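Cellulose binding protein (Clavibacter michiganensis, PDB 4JJO) probably binds cellulose and related wall polysaccharides through this two-domain expansin module, the C-terminal part of a larger predicted endoglucanase. Local coordinates at residues Leu52-Pro57 against Arg85-Phe90; Arg143-Leu148 against Pro166-Val171; Gly183-Met186 against Ile191-Thr194. All blocks are in the same frame, centred on the assembly; numbering follows the deposited sequence.

Interaction 1: residues Leu52-Pro57 against Arg85-Phe90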
# COMPACT_ATOMS: atom_id res chain seq x y z
N LEU A 52 -0.42 10.00 -2.51
CA LEU A 52 -0.83 11.09 -3.39
C LEU A 52 -0.65 12.41 -2.66
O LEU A 52 -1.00 12.53 -1.49
CB LEU A 52 -2.30 10.95 -3.78
CG LEU A 52 -2.78 9.62 -4.34
CD1 LEU A 52 -4.28 9.68 -4.60
CD2 LEU A 52 -2.03 9.26 -5.60
N ASP A 53 -0.10 13.40 -3.36
CA ASP A 53 -0.16 14.78 -2.87
C ASP A 53 -1.35 15.45 -3.54
O ASP A 53 -1.34 15.69 -4.75
CB ASP A 53 1.13 15.55 -3.16
CG ASP A 53 2.17 15.35 -2.08
OD1 ASP A 53 1.79 14.90 -0.98
OD2 ASP A 53 3.35 15.67 -2.33
N VAL A 54 -2.37 15.74 -2.74
CA VAL A 54 -3.63 16.27 -3.25
C VAL A 54 -3.74 17.76 -2.96
O VAL A 54 -3.64 18.18 -1.81
CB VAL A 54 -4.83 15.56 -2.60
CG1 VAL A 54 -6.13 16.04 -3.20
CG2 VAL A 54 -4.70 14.05 -2.76
N THR A 55 -3.94 18.55 -4.01
CA THR A 55 -4.11 19.99 -3.86
C THR A 55 -5.58 20.36 -3.98
O THR A 55 -6.24 20.06 -4.98
CB THR A 55 -3.31 20.76 -4.92
OG1 THR A 55 -1.91 20.49 -4.76
CG2 THR A 55 -3.55 22.26 -4.78
N GLY A 56 -6.10 21.01 -2.95
CA GLY A 56 -7.47 21.49 -2.96
C GLY A 56 -7.52 22.96 -2.59
O GLY A 56 -6.49 23.63 -2.55
N PRO A 57 -8.73 23.47 -2.32
CA PRO A 57 -8.96 24.89 -2.04
C PRO A 57 -8.01 25.49 -1.00
O PRO A 57 -7.45 26.57 -1.23
CB PRO A 57 -10.40 24.91 -1.50
CG PRO A 57 -11.04 23.72 -2.09
CD PRO A 57 -9.97 22.68 -2.25
N ARG A 85 -11.19 17.64 5.24
CA ARG A 85 -11.33 18.85 6.06
C ARG A 85 -10.11 19.75 5.93
O ARG A 85 -10.22 20.97 6.07
CB ARG A 85 -11.53 18.49 7.54
CG ARG A 85 -12.84 17.80 7.84
CD ARG A 85 -13.23 18.01 9.29
NE ARG A 85 -14.39 17.19 9.66
CZ ARG A 85 -14.33 15.98 10.19
NH1 ARG A 85 -13.15 15.41 10.45
NH2 ARG A 85 -15.45 15.33 10.48
N ALA A 86 -8.95 19.16 5.67
CA ALA A 86 -7.72 19.92 5.54
C ALA A 86 -7.72 20.71 4.24
O ALA A 86 -7.12 21.78 4.15
CB ALA A 86 -6.53 19.00 5.60
N LEU A 87 -8.40 20.17 3.23
CA LEU A 87 -8.44 20.78 1.91
C LEU A 87 -9.62 21.72 1.71
O LEU A 87 -9.54 22.66 0.92
CB LEU A 87 -8.48 19.69 0.84
CG LEU A 87 -7.25 18.80 0.75
CD1 LEU A 87 -7.41 17.80 -0.38
CD2 LEU A 87 -6.00 19.64 0.54
N GLY A 88 -10.73 21.48 2.42
CA GLY A 88 -11.94 22.24 2.20
C GLY A 88 -12.88 22.24 3.39
O GLY A 88 -12.61 21.60 4.41
N ASP A 89 -13.99 22.96 3.26
CA ASP A 89 -15.01 22.97 4.29
C ASP A 89 -15.67 21.60 4.33
O ASP A 89 -16.06 21.05 3.30
CB ASP A 89 -16.06 24.05 4.01
CG ASP A 89 -16.95 24.33 5.20
OD1 ASP A 89 -16.71 25.33 5.91
OD2 ASP A 89 -17.90 23.54 5.44
N PHE A 90 -15.80 21.04 5.53
CA PHE A 90 -16.36 19.71 5.70
C PHE A 90 -17.77 19.59 5.13
O PHE A 90 -18.14 18.53 4.61
CB PHE A 90 -16.36 19.32 7.18
CG PHE A 90 -16.71 17.88 7.43
CD1 PHE A 90 -15.96 16.87 6.84
CD2 PHE A 90 -17.76 17.54 8.26
CE1 PHE A 90 -16.27 15.54 7.07
CE2 PHE A 90 -18.08 16.21 8.49
CZ PHE A 90 -17.33 15.22 7.89
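The carbonyl oxygen of L87 sits over one face of the puckered P57 ring: L87 O is 3.2 Å from P57 CD and 3.4 Å from P57 CB. P57 N is about as near to that oxygen but has no hydrogen to offer, so the oxygen and the ring meet by van der Waals contact. The aromatic ring of F90 carries R85 NE over one face, offset toward the rim, and stacks on H9. Deeper in, L87 crosses V54 at about a right angle and spreads its two methyls along the strand. L87 CD1 meets V54 CG1 at 3.6 Å, while L87 CD2 rests 3.6 Å from V54 O and 3.8 Å from G56 N. The meeting illustrates how a helix packs on a barrel strand through its last turn: in this expansin D1 domain, of the double-psi beta-barrel family, helix 81-87 meets strand 51-56. V54 CG1 stands anti to the backbone N (chi1 -176°), which turns that methyl to L87. G56, having no side chain, lets the backbones close to 5.0 Å between its CA and L87 CA. Around the leucine, V61, L79 and I95 continue the apolar lining, and a backbone bond ties L87 to K58.

Interaction 2: residues Arg143-Leu148 against Pro166-Val171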
# COMPACT_ATOMS: atom_id res chain seq x y z
N ARG A 143 18.64 -21.90 -4.61
CA ARG A 143 19.27 -20.71 -5.16
C ARG A 143 18.48 -20.22 -6.38
O ARG A 143 19.01 -19.50 -7.23
CB ARG A 143 20.74 -20.96 -5.50
CG ARG A 143 21.02 -22.14 -6.42
CD ARG A 143 22.49 -22.18 -6.78
NE ARG A 143 22.75 -22.98 -7.98
CZ ARG A 143 23.38 -24.16 -8.00
NH1 ARG A 143 23.83 -24.72 -6.88
NH2 ARG A 143 23.56 -24.78 -9.15
N GLN A 144 17.22 -20.63 -6.45
CA GLN A 144 16.27 -20.08 -7.41
C GLN A 144 15.33 -19.12 -6.69
O GLN A 144 15.47 -18.87 -5.50
CB GLN A 144 15.45 -21.20 -8.06
CG GLN A 144 15.98 -21.63 -9.42
CD GLN A 144 17.39 -22.16 -9.34
OE1 GLN A 144 17.62 -23.28 -8.89
NE2 GLN A 144 18.35 -21.35 -9.79
N TRP A 145 14.35 -18.60 -7.43
CA TRP A 145 13.35 -17.70 -6.86
C TRP A 145 11.95 -18.10 -7.31
O TRP A 145 11.70 -18.29 -8.50
CB TRP A 145 13.65 -16.26 -7.27
CG TRP A 145 14.92 -15.74 -6.71
CD1 TRP A 145 16.14 -15.73 -7.33
CD2 TRP A 145 15.12 -15.17 -5.42
NE1 TRP A 145 17.09 -15.18 -6.49
CE2 TRP A 145 16.48 -14.83 -5.32
CE3 TRP A 145 14.27 -14.90 -4.34
CZ2 TRP A 145 17.02 -14.24 -4.17
CZ3 TRP A 145 14.80 -14.32 -3.21
CH2 TRP A 145 16.16 -13.99 -3.13
N LEU A 146 11.05 -18.22 -6.34
CA LEU A 146 9.65 -18.51 -6.63
C LEU A 146 8.86 -17.20 -6.65
O LEU A 146 8.82 -16.49 -5.65
CB LEU A 146 9.08 -19.45 -5.58
CG LEU A 146 7.63 -19.89 -5.80
CD1 LEU A 146 7.54 -20.87 -6.96
CD2 LEU A 146 7.04 -20.49 -4.54
N PRO A 147 8.25 -16.88 -7.80
CA PRO A 147 7.50 -15.63 -7.92
C PRO A 147 6.11 -15.70 -7.29
O PRO A 147 5.40 -16.68 -7.47
CB PRO A 147 7.37 -15.45 -9.44
CG PRO A 147 7.37 -16.83 -9.97
CD PRO A 147 8.27 -17.64 -9.06
N LEU A 148 5.75 -14.65 -6.55
CA LEU A 148 4.44 -14.60 -5.92
C LEU A 148 3.42 -13.90 -6.82
O LEU A 148 3.78 -13.15 -7.72
CB LEU A 148 4.52 -13.89 -4.56
CG LEU A 148 5.52 -14.46 -3.55
CD1 LEU A 148 5.34 -13.80 -2.19
CD2 LEU A 148 5.38 -15.96 -3.45
N PRO A 166 13.96 -20.24 7.58
CA PRO A 166 13.89 -18.79 7.39
C PRO A 166 13.62 -18.41 5.94
O PRO A 166 14.19 -19.02 5.04
CB PRO A 166 15.29 -18.31 7.80
CG PRO A 166 15.91 -19.45 8.54
CD PRO A 166 15.30 -20.68 7.98
N LEU A 167 12.75 -17.43 5.73
CA LEU A 167 12.43 -16.97 4.39
C LEU A 167 13.37 -15.86 3.95
O LEU A 167 13.72 -14.98 4.73
CB LEU A 167 10.99 -16.46 4.31
CG LEU A 167 9.86 -17.48 4.27
CD1 LEU A 167 9.87 -18.35 5.50
CD2 LEU A 167 8.52 -16.76 4.13
N THR A 168 13.77 -15.91 2.68
CA THR A 168 14.45 -14.79 2.05
C THR A 168 13.54 -14.25 0.96
O THR A 168 13.15 -14.98 0.05
CB THR A 168 15.81 -15.20 1.45
OG1 THR A 168 16.69 -15.61 2.50
CG2 THR A 168 16.44 -14.02 0.72
N VAL A 169 13.20 -12.97 1.07
CA VAL A 169 12.24 -12.36 0.16
C VAL A 169 12.88 -11.25 -0.65
O VAL A 169 13.52 -10.36 -0.10
CB VAL A 169 11.04 -11.78 0.93
CG1 VAL A 169 10.07 -11.11 -0.02
CG2 VAL A 169 10.35 -12.86 1.74
N LYS A 170 12.71 -11.32 -1.97
CA LYS A 170 13.20 -10.28 -2.85
C LYS A 170 12.05 -9.45 -3.39
O LYS A 170 11.13 -9.97 -4.02
CB LYS A 170 13.99 -10.87 -4.02
CG LYS A 170 14.51 -9.81 -4.97
CD LYS A 170 15.79 -10.25 -5.64
CE LYS A 170 15.60 -11.54 -6.43
NZ LYS A 170 16.86 -11.93 -7.12
N VAL A 171 12.12 -8.14 -3.13
CA VAL A 171 11.10 -7.22 -3.59
C VAL A 171 11.71 -6.22 -4.57
O VAL A 171 12.67 -5.51 -4.24
CB VAL A 171 10.46 -6.47 -2.41
CG1 VAL A 171 9.30 -5.62 -2.89
CG2 VAL A 171 10.00 -7.45 -1.35
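Two torsions carry K170 across one face of the W145 indole, the side chains crossing at about a right angle: K170 CG stands anti to its own N (chi1 180°), and a bend at chi3 (59°) turns the end of the chain over the ring. The setting is the C-terminal expansin domain, an immunoglobulin-like beta-sandwich, where strands 144-150 and 167-173 belong to one antiparallel sheet with strand 134-141 between them. The contact is therefore a next-but-one meeting of side chains on one face of a twisted sheet, and E138 of the intervening strand touches both residues. The lysine passes over one indole face from its six-membered to its five-membered ring. K170 CB comes to 3.6 Å from W145 CZ3; K170 CE makes a CH-pi contact 3.7 Å from the centroid of the W145 six-membered ring; K170 NZ makes a cation-pi contact with the five-membered ring, 27° off its normal. At the far end, W145 CH2 meets the methyl T168 CG2 at 3.9 Å, and W145 CZ3 lies 3.7 Å from T168 O. The pi cloud would stabilise the ammonium: K170 NZ is 3.3 Å from W145 NE1, yet both are donors and share no bond.

Interaction 3: residues Gly183-Met186 against Ile191-Thr194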
# COMPACT_ATOMS: atom_id res chain seq x y z
N GLY A 183 16.24 -13.89 6.63
CA GLY A 183 15.98 -14.20 8.02
C GLY A 183 14.55 -14.00 8.47
O GLY A 183 14.26 -14.02 9.66
N LEU A 184 13.64 -13.81 7.51
CA LEU A 184 12.24 -13.63 7.84
C LEU A 184 11.65 -14.93 8.37
O LEU A 184 12.03 -16.01 7.93
CB LEU A 184 11.46 -13.16 6.61
CG LEU A 184 11.83 -11.77 6.09
CD1 LEU A 184 11.07 -11.47 4.82
CD2 LEU A 184 11.57 -10.71 7.14
N ARG A 185 10.73 -14.81 9.31
CA ARG A 185 10.13 -15.97 9.94
C ARG A 185 8.74 -16.24 9.40
O ARG A 185 8.05 -15.32 8.95
CB ARG A 185 10.07 -15.77 11.46
CG ARG A 185 11.44 -15.76 12.12
CD ARG A 185 11.38 -15.32 13.57
NE ARG A 185 11.17 -13.88 13.69
CZ ARG A 185 10.01 -13.29 13.94
NH1 ARG A 185 9.95 -11.97 14.02
NH2 ARG A 185 8.90 -14.01 14.12
N MET A 186 8.34 -17.51 9.43
CA MET A 186 6.96 -17.87 9.14
C MET A 186 6.14 -17.51 10.37
O MET A 186 5.81 -18.37 11.19
CB MET A 186 6.86 -19.36 8.83
CG MET A 186 5.44 -19.87 8.62
SD MET A 186 4.54 -18.97 7.34
CE MET A 186 5.64 -19.18 5.94
N ILE A 191 4.10 -8.04 12.04
CA ILE A 191 4.79 -7.05 11.21
C ILE A 191 6.28 -7.17 11.47
O ILE A 191 6.77 -6.78 12.53
CB ILE A 191 4.31 -5.62 11.50
CG1 ILE A 191 2.82 -5.48 11.19
CG2 ILE A 191 5.11 -4.62 10.68
CD1 ILE A 191 2.20 -4.19 11.68
N GLN A 192 7.00 -7.72 10.50
CA GLN A 192 8.43 -7.93 10.61
C GLN A 192 9.19 -6.80 9.93
O GLN A 192 9.33 -6.78 8.71
CB GLN A 192 8.83 -9.27 9.99
CG GLN A 192 8.29 -10.47 10.73
CD GLN A 192 8.78 -11.78 10.14
OE1 GLN A 192 9.96 -12.12 10.24
NE2 GLN A 192 7.87 -12.51 9.51
N ARG A 193 9.68 -5.87 10.74
CA ARG A 193 10.40 -4.71 10.23
C ARG A 193 11.83 -5.09 9.85
O ARG A 193 12.46 -5.90 10.52
CB ARG A 193 10.40 -3.61 11.29
CG ARG A 193 9.00 -3.28 11.75
CD ARG A 193 8.93 -2.16 12.76
NE ARG A 193 7.59 -1.59 12.77
CZ ARG A 193 6.57 -2.07 13.48
NH1 ARG A 193 6.72 -3.13 14.26
NH2 ARG A 193 5.39 -1.47 13.40
N THR A 194 12.32 -4.51 8.76
CA THR A 194 13.68 -4.75 8.32
C THR A 194 14.48 -3.45 8.29
O THR A 194 13.95 -2.37 8.56
CB THR A 194 13.74 -5.38 6.91
OG1 THR A 194 13.58 -4.36 5.91
CG2 THR A 194 12.66 -6.44 6.74
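A side-chain amide does the work of a backbone peptide here: Q192 reaches across and binds both the N-H and the carbonyl of the single residue R185. R185 N donates to Q192 OE1 over 2.9 Å in an almost straight bond (176°), arriving in the carbonyl plane on a lone pair. Q192 NE2 gives a hydrogen to R185 O, also at 2.9 Å, from a somewhat tilted and more bent approach (152°). The glutamine chain runs extended beyond CG (chi2 -177°), which gives it the span to cross a gap of 7.4 Å between Q192 CA and L184 CA. Strands 178-184 and 191-193 are the outermost of the antiparallel sheet in this beta-sandwich domain, so the amide of Q192 joins one edge strand to the loop that leaves the other. Just before, G183 and L184 together face L167 in a G1 beta bulge. Apolar contact is slight: L184 CD2 nears T194 CG2 at 4.4 Å, while T194 OG1 is bonded to V110 O and S196 N. Over one face of the R185 guanidinium, offset toward the rim, lies Q192 OE1, 3.8 Å from R185 NH1, which forms a salt bridge with E190. The positive group may polarise the amide oxygen, though E190 offsets part of its charge. Because OE1 accepts from an N-H and NE2 donates to a carbonyl, the orientation of the amide is settled: exchanging O and N would set like against like.

How the interactions relate
Interaction 1 belongs to the barrel domain and stands apart from the others, its nearest atoms about 18 Å from interaction 2 and about 20 Å from interaction 3, on the other side of the chain's centre. It joins a helix to a strand by hydrocarbon packing, partly in the barrel interior. Interactions 2 and 3 share one antiparallel sheet and touch where 166-171 pairs with 183-186: L167 N to L184 O at 2.7 Å is a probable hydrogen bond, and V169 CG2 packs on L184 CD1. From this common strand pair, interaction 2 spreads over a partly exposed face through a cation and a ring, whereas interaction 3 closes an edge through a buried amide.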